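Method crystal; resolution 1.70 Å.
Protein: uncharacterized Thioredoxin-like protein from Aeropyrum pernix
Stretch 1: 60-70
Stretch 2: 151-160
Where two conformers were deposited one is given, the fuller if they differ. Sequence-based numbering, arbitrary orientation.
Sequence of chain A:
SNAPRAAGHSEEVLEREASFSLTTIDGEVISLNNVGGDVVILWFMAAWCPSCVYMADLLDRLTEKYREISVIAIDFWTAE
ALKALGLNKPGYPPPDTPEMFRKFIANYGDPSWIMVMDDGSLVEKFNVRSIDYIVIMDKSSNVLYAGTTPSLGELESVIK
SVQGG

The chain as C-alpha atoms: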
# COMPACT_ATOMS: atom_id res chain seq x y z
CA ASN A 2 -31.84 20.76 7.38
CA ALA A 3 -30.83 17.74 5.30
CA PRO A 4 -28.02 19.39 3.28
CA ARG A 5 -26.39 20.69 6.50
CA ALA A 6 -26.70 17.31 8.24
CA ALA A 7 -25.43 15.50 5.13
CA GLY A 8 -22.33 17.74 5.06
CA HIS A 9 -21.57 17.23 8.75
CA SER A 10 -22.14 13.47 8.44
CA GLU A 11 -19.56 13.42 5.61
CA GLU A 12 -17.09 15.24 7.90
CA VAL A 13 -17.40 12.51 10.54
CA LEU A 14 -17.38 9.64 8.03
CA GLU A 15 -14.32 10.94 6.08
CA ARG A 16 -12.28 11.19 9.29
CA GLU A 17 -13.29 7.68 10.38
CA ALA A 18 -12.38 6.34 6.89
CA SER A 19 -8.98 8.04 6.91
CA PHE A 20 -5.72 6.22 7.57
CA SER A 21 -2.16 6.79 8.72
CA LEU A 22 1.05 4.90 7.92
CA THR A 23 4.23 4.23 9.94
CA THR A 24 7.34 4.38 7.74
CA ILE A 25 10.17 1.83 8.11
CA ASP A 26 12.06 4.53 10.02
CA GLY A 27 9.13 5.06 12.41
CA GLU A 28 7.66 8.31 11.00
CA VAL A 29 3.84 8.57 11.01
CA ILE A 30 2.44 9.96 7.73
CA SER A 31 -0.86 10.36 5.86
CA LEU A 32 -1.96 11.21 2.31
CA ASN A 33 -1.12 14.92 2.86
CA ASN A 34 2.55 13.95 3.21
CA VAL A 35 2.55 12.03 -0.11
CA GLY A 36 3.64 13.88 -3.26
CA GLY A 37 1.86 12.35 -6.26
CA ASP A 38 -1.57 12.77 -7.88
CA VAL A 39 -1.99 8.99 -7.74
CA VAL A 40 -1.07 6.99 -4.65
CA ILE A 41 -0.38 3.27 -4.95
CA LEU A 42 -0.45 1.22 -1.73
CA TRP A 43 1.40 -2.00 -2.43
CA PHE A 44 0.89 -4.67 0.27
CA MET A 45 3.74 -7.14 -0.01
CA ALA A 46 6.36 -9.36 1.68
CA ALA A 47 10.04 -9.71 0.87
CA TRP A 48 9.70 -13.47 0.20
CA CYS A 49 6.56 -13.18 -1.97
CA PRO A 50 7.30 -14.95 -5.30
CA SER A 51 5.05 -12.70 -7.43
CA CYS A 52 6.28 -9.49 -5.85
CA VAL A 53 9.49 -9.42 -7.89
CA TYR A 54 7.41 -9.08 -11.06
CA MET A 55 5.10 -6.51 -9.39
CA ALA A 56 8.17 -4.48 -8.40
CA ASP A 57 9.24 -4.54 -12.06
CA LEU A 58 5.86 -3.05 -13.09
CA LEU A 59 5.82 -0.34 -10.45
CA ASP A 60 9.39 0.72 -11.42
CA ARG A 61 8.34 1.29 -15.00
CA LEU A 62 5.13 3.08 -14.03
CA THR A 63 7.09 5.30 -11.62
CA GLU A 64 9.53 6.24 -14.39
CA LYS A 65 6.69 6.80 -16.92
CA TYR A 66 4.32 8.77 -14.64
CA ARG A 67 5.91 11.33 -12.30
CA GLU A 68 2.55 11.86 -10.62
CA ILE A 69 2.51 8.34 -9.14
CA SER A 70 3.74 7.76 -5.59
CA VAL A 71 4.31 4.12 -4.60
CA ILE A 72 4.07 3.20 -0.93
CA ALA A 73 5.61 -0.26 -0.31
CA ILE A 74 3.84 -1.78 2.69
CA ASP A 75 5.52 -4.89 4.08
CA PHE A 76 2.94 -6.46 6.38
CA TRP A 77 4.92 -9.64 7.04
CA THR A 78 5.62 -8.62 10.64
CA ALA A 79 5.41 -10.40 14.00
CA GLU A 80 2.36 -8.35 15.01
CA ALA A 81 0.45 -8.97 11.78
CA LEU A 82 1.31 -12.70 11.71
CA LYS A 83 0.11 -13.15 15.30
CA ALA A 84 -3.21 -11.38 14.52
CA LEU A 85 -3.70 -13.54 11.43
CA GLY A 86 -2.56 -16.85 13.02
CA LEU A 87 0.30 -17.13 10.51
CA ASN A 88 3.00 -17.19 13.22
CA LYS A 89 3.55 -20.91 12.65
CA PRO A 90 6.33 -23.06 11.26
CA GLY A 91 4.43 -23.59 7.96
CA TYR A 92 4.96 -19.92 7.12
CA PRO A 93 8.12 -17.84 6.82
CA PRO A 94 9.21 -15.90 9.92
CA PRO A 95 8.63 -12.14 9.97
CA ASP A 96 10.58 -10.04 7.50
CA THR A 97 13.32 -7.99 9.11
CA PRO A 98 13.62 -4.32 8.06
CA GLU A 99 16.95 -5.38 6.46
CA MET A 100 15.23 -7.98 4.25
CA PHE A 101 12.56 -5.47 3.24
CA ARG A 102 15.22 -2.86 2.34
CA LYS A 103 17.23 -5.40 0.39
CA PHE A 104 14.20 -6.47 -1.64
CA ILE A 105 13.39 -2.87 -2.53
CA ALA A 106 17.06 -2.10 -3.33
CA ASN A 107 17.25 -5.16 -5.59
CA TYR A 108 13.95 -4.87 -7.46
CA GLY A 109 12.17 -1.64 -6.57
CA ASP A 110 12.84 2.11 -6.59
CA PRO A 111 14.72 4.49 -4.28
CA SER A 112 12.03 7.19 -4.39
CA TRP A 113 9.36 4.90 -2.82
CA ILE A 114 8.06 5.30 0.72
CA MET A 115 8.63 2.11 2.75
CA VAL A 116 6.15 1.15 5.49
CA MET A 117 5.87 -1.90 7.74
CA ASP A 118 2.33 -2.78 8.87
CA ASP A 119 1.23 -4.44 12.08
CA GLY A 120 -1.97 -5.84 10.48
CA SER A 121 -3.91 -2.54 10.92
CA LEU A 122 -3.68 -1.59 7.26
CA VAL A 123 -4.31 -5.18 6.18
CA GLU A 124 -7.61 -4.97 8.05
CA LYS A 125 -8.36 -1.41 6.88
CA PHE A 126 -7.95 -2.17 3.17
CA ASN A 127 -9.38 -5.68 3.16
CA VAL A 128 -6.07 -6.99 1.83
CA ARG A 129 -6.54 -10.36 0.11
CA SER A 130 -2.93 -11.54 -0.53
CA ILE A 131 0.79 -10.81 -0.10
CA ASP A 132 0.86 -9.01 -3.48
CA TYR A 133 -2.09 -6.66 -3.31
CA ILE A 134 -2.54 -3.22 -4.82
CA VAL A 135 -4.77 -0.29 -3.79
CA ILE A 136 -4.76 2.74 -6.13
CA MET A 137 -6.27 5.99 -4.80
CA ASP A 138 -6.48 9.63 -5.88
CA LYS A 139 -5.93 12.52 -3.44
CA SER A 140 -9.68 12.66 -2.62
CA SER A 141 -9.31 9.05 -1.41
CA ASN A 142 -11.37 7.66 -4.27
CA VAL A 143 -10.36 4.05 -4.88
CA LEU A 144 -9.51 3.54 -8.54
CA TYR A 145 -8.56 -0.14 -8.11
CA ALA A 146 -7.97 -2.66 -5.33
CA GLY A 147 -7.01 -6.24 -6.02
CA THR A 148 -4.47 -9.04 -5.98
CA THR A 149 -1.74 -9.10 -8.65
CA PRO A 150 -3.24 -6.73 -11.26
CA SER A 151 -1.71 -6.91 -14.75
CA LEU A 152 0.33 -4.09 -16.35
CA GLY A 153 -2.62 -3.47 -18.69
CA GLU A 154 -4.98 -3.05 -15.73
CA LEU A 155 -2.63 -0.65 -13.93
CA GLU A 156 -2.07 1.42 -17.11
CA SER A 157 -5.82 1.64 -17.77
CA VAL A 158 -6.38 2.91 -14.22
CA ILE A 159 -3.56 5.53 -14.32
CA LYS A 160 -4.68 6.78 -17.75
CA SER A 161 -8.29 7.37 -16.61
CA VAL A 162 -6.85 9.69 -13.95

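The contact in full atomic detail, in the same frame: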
# COMPACT_ATOMS: atom_id res chain seq x y z
N ASP A 60 8.19 -0.04 -11.02
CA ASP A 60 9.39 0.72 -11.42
C ASP A 60 9.14 1.46 -12.73
O ASP A 60 9.45 2.65 -12.87
CB ASP A 60 10.57 -0.23 -11.62
CG ASP A 60 11.14 -0.76 -10.32
OD1 ASP A 60 10.91 -0.15 -9.26
OD2 ASP A 60 11.82 -1.81 -10.37
N ARG A 61 8.59 0.73 -13.68
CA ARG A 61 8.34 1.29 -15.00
C ARG A 61 7.27 2.35 -14.93
O ARG A 61 7.40 3.40 -15.55
CB ARG A 61 7.97 0.19 -15.99
CG ARG A 61 9.17 -0.67 -16.34
CD ARG A 61 8.76 -2.09 -16.63
NE ARG A 61 8.01 -2.20 -17.87
CZ ARG A 61 7.52 -3.34 -18.34
NH1 ARG A 61 7.71 -4.47 -17.68
NH2 ARG A 61 6.84 -3.34 -19.47
N LEU A 62 6.21 2.10 -14.14
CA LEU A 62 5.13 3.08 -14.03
C LEU A 62 5.60 4.35 -13.33
O LEU A 62 5.21 5.45 -13.70
CB LEU A 62 3.90 2.46 -13.35
CG LEU A 62 3.21 1.40 -14.21
CD1 LEU A 62 2.31 0.50 -13.38
CD2 LEU A 62 2.42 2.05 -15.34
N THR A 63 6.46 4.17 -12.32
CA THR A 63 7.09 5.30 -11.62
C THR A 63 7.89 6.17 -12.58
O THR A 63 7.79 7.41 -12.54
CB THR A 63 8.01 4.79 -10.48
OG1 THR A 63 7.21 4.18 -9.46
CG2 THR A 63 8.80 5.95 -9.86
N GLU A 64 8.69 5.53 -13.42
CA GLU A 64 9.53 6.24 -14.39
C GLU A 64 8.68 6.94 -15.46
O GLU A 64 8.98 8.07 -15.86
CB GLU A 64 10.55 5.30 -15.05
CG GLU A 64 11.89 5.98 -15.39
CD GLU A 64 12.08 6.26 -16.87
OE1 GLU A 64 11.34 7.10 -17.45
OE2 GLU A 64 12.99 5.66 -17.47
N LYS A 65 7.60 6.27 -15.88
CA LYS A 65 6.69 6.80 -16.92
C LYS A 65 5.80 7.94 -16.42
O LYS A 65 5.62 8.95 -17.12
CB LYS A 65 5.84 5.66 -17.49
CG LYS A 65 4.95 6.05 -18.68
CD LYS A 65 4.24 4.82 -19.27
CE LYS A 65 3.40 5.21 -20.48
NZ LYS A 65 2.81 4.02 -21.17
N TYR A 66 5.24 7.79 -15.21
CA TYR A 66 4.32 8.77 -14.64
C TYR A 66 4.85 9.39 -13.35
O TYR A 66 4.79 8.77 -12.28
CB TYR A 66 2.96 8.13 -14.35
CG TYR A 66 2.29 7.53 -15.56
CD1 TYR A 66 1.63 8.33 -16.49
CD2 TYR A 66 2.32 6.15 -15.77
CE1 TYR A 66 1.02 7.77 -17.60
CE2 TYR A 66 1.69 5.59 -16.89
CZ TYR A 66 1.05 6.40 -17.79
OH TYR A 66 0.44 5.86 -18.90
N ARG A 67 5.35 10.62 -13.46
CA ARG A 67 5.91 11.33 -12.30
C ARG A 67 4.88 11.64 -11.23
O ARG A 67 5.24 11.95 -10.09
CB ARG A 67 6.62 12.63 -12.74
CG ARG A 67 5.73 13.68 -13.39
CD ARG A 67 6.50 14.99 -13.60
NE ARG A 67 6.69 15.71 -12.33
CZ ARG A 67 7.65 16.61 -12.12
NH1 ARG A 67 8.53 16.90 -13.07
NH2 ARG A 67 7.74 17.22 -10.93
N GLU A 68 3.60 11.56 -11.59
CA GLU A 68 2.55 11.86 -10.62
C GLU A 68 2.15 10.67 -9.75
O GLU A 68 1.32 10.80 -8.87
CB GLU A 68 1.33 12.50 -11.30
CG GLU A 68 1.52 13.99 -11.59
CD GLU A 68 1.94 14.80 -10.36
OE1 GLU A 68 1.41 14.56 -9.25
OE2 GLU A 68 2.81 15.69 -10.51
N ILE A 69 2.74 9.51 -10.00
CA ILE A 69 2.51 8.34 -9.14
C ILE A 69 3.47 8.31 -7.95
O ILE A 69 4.69 8.51 -8.10
CB ILE A 69 2.69 7.01 -9.92
CG1 ILE A 69 1.60 6.86 -10.96
CG2 ILE A 69 2.72 5.80 -8.94
CD1 ILE A 69 1.86 5.72 -11.91
N SER A 70 2.91 8.05 -6.76
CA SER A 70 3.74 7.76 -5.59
C SER A 70 3.44 6.35 -5.12
O SER A 70 2.30 6.06 -4.78
CB SER A 70 3.47 8.75 -4.45
OG SER A 70 3.94 10.05 -4.79
N SER A 151 -2.63 -6.91 -13.62
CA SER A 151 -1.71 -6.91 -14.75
C SER A 151 -1.23 -5.50 -15.08
O SER A 151 -1.83 -4.52 -14.63
CB SER A 151 -2.40 -7.51 -15.97
OG SER A 151 -3.43 -6.63 -16.42
N LEU A 152 -0.17 -5.40 -15.89
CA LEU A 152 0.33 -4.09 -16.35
C LEU A 152 -0.77 -3.32 -17.09
O LEU A 152 -0.93 -2.12 -16.90
CB LEU A 152 1.56 -4.25 -17.26
CG LEU A 152 2.18 -2.96 -17.81
CD1 LEU A 152 2.50 -1.97 -16.69
CD2 LEU A 152 3.43 -3.25 -18.66
N GLY A 153 -1.50 -4.04 -17.95
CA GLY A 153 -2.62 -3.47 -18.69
C GLY A 153 -3.67 -2.85 -17.79
O GLY A 153 -4.17 -1.75 -18.08
N GLU A 154 -3.99 -3.54 -16.69
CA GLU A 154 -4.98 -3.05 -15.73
C GLU A 154 -4.49 -1.78 -15.04
O GLU A 154 -5.23 -0.80 -14.93
CB GLU A 154 -5.31 -4.12 -14.69
CG GLU A 154 -5.85 -5.40 -15.26
CD GLU A 154 -6.31 -6.36 -14.19
OE1 GLU A 154 -7.48 -6.23 -13.77
OE2 GLU A 154 -5.52 -7.24 -13.78
N LEU A 155 -3.23 -1.80 -14.60
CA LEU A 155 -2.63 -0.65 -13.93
C LEU A 155 -2.60 0.57 -14.87
O LEU A 155 -3.01 1.66 -14.48
CB LEU A 155 -1.22 -0.98 -13.44
CG LEU A 155 -1.08 -2.06 -12.36
CD1 LEU A 155 0.40 -2.46 -12.24
CD2 LEU A 155 -1.62 -1.59 -11.01
N GLU A 156 -2.12 0.36 -16.10
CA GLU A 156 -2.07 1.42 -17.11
C GLU A 156 -3.45 2.05 -17.34
O GLU A 156 -3.58 3.28 -17.32
CB GLU A 156 -1.54 0.89 -18.45
CG GLU A 156 -0.01 0.85 -18.54
CD GLU A 156 0.62 2.17 -18.97
OE1 GLU A 156 -0.01 3.25 -18.83
OE2 GLU A 156 1.78 2.14 -19.43
N SER A 157 -4.45 1.19 -17.55
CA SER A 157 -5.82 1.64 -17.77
C SER A 157 -6.29 2.55 -16.64
O SER A 157 -6.90 3.59 -16.87
CB SER A 157 -6.77 0.45 -17.93
OG SER A 157 -8.12 0.87 -17.91
N VAL A 158 -6.00 2.14 -15.40
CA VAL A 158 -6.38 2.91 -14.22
C VAL A 158 -5.68 4.28 -14.19
O VAL A 158 -6.33 5.32 -14.02
CB VAL A 158 -6.16 2.08 -12.91
CG1 VAL A 158 -6.32 2.94 -11.69
CG2 VAL A 158 -7.13 0.89 -12.86
N ILE A 159 -4.36 4.29 -14.37
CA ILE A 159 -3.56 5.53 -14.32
C ILE A 159 -3.97 6.51 -15.42
O ILE A 159 -3.98 7.72 -15.21
CB ILE A 159 -2.03 5.22 -14.38
CG1 ILE A 159 -1.59 4.48 -13.11
CG2 ILE A 159 -1.20 6.50 -14.52
CD1 ILE A 159 -0.50 3.43 -13.33
N LYS A 160 -4.31 5.97 -16.59
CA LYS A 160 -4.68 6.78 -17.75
C LYS A 160 -6.02 7.49 -17.53
O LYS A 160 -6.17 8.66 -17.88
CB LYS A 160 -4.73 5.91 -19.01

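How are the two backbones arranged where stretch 2 begins? The helix of 152-160 runs beside the helix of 60-65 in nearly the same direction, at 26° between axes that come no closer than 11.6 Å, so side chains must fill the gap. S151 starts the second helix as its N-cap: its OG accepts from E154 N at 3.2 Å, while S151 N donates to E154 OE2 at 2.9 Å. This reciprocal pairing ties up backbone NH groups that the first turn leaves without helical partners. It is internal to stretch 2, and neither residue touches stretch 1.

What do the first leucines of the helix meet? L152 points toward stretch 1, and its CD2 is 3.5 Å from R61 NH2, a contact of methyl against guanidinium rather than a hydrogen bond. Its other methyl, CD1, lies 4.1 Å from CD1 of L62. One turn on, L155 brings its CD1 to 3.7 Å from the same L62 CD1. L62 is thus a knob, seated in a hole formed by L152, L155, E156 and I159, and its CD2 lies 3.8 Å from I159 CD1. Three of these four residues are apolar; the fourth is E156.

How does a glutamate belong in such a contact? The CA-to-CB bond of E156 points sideways, but chi1 and chi2, both m, bring its end nearer to stretch 1. The carboxylate then divides its oxygens between two partners. K65, extended with all four chi angles t, places NZ 2.8 Å from E156 OE2, a salt bridge that is also a hydrogen bond. Y66 OH donates to E156 OE1 at 2.6 Å, a short bond that meets the acceptor near the plane of the ring. One acid therefore holds the last residue of the first helix and the residue that follows it, where the chain leaves helical geometry.

What closes the contact at I159? This buried residue points toward stretch 1 and spreads over three side chains. Its CG2 sits over one face of the Y66 ring, 3.6 Å from the centroid and just 6° off the normal, a CH-pi contact that leaves the hydroxyl at the ring's edge free to reach E156. Its CD1, besides touching L62, lies 3.6 Å from CD1 of I69. The type I turn from Y66 to I69, closed by I69 N to Y66 O at 3.2 Å, carries the chain from helix to strand, and I159 touches the residues at both its ends.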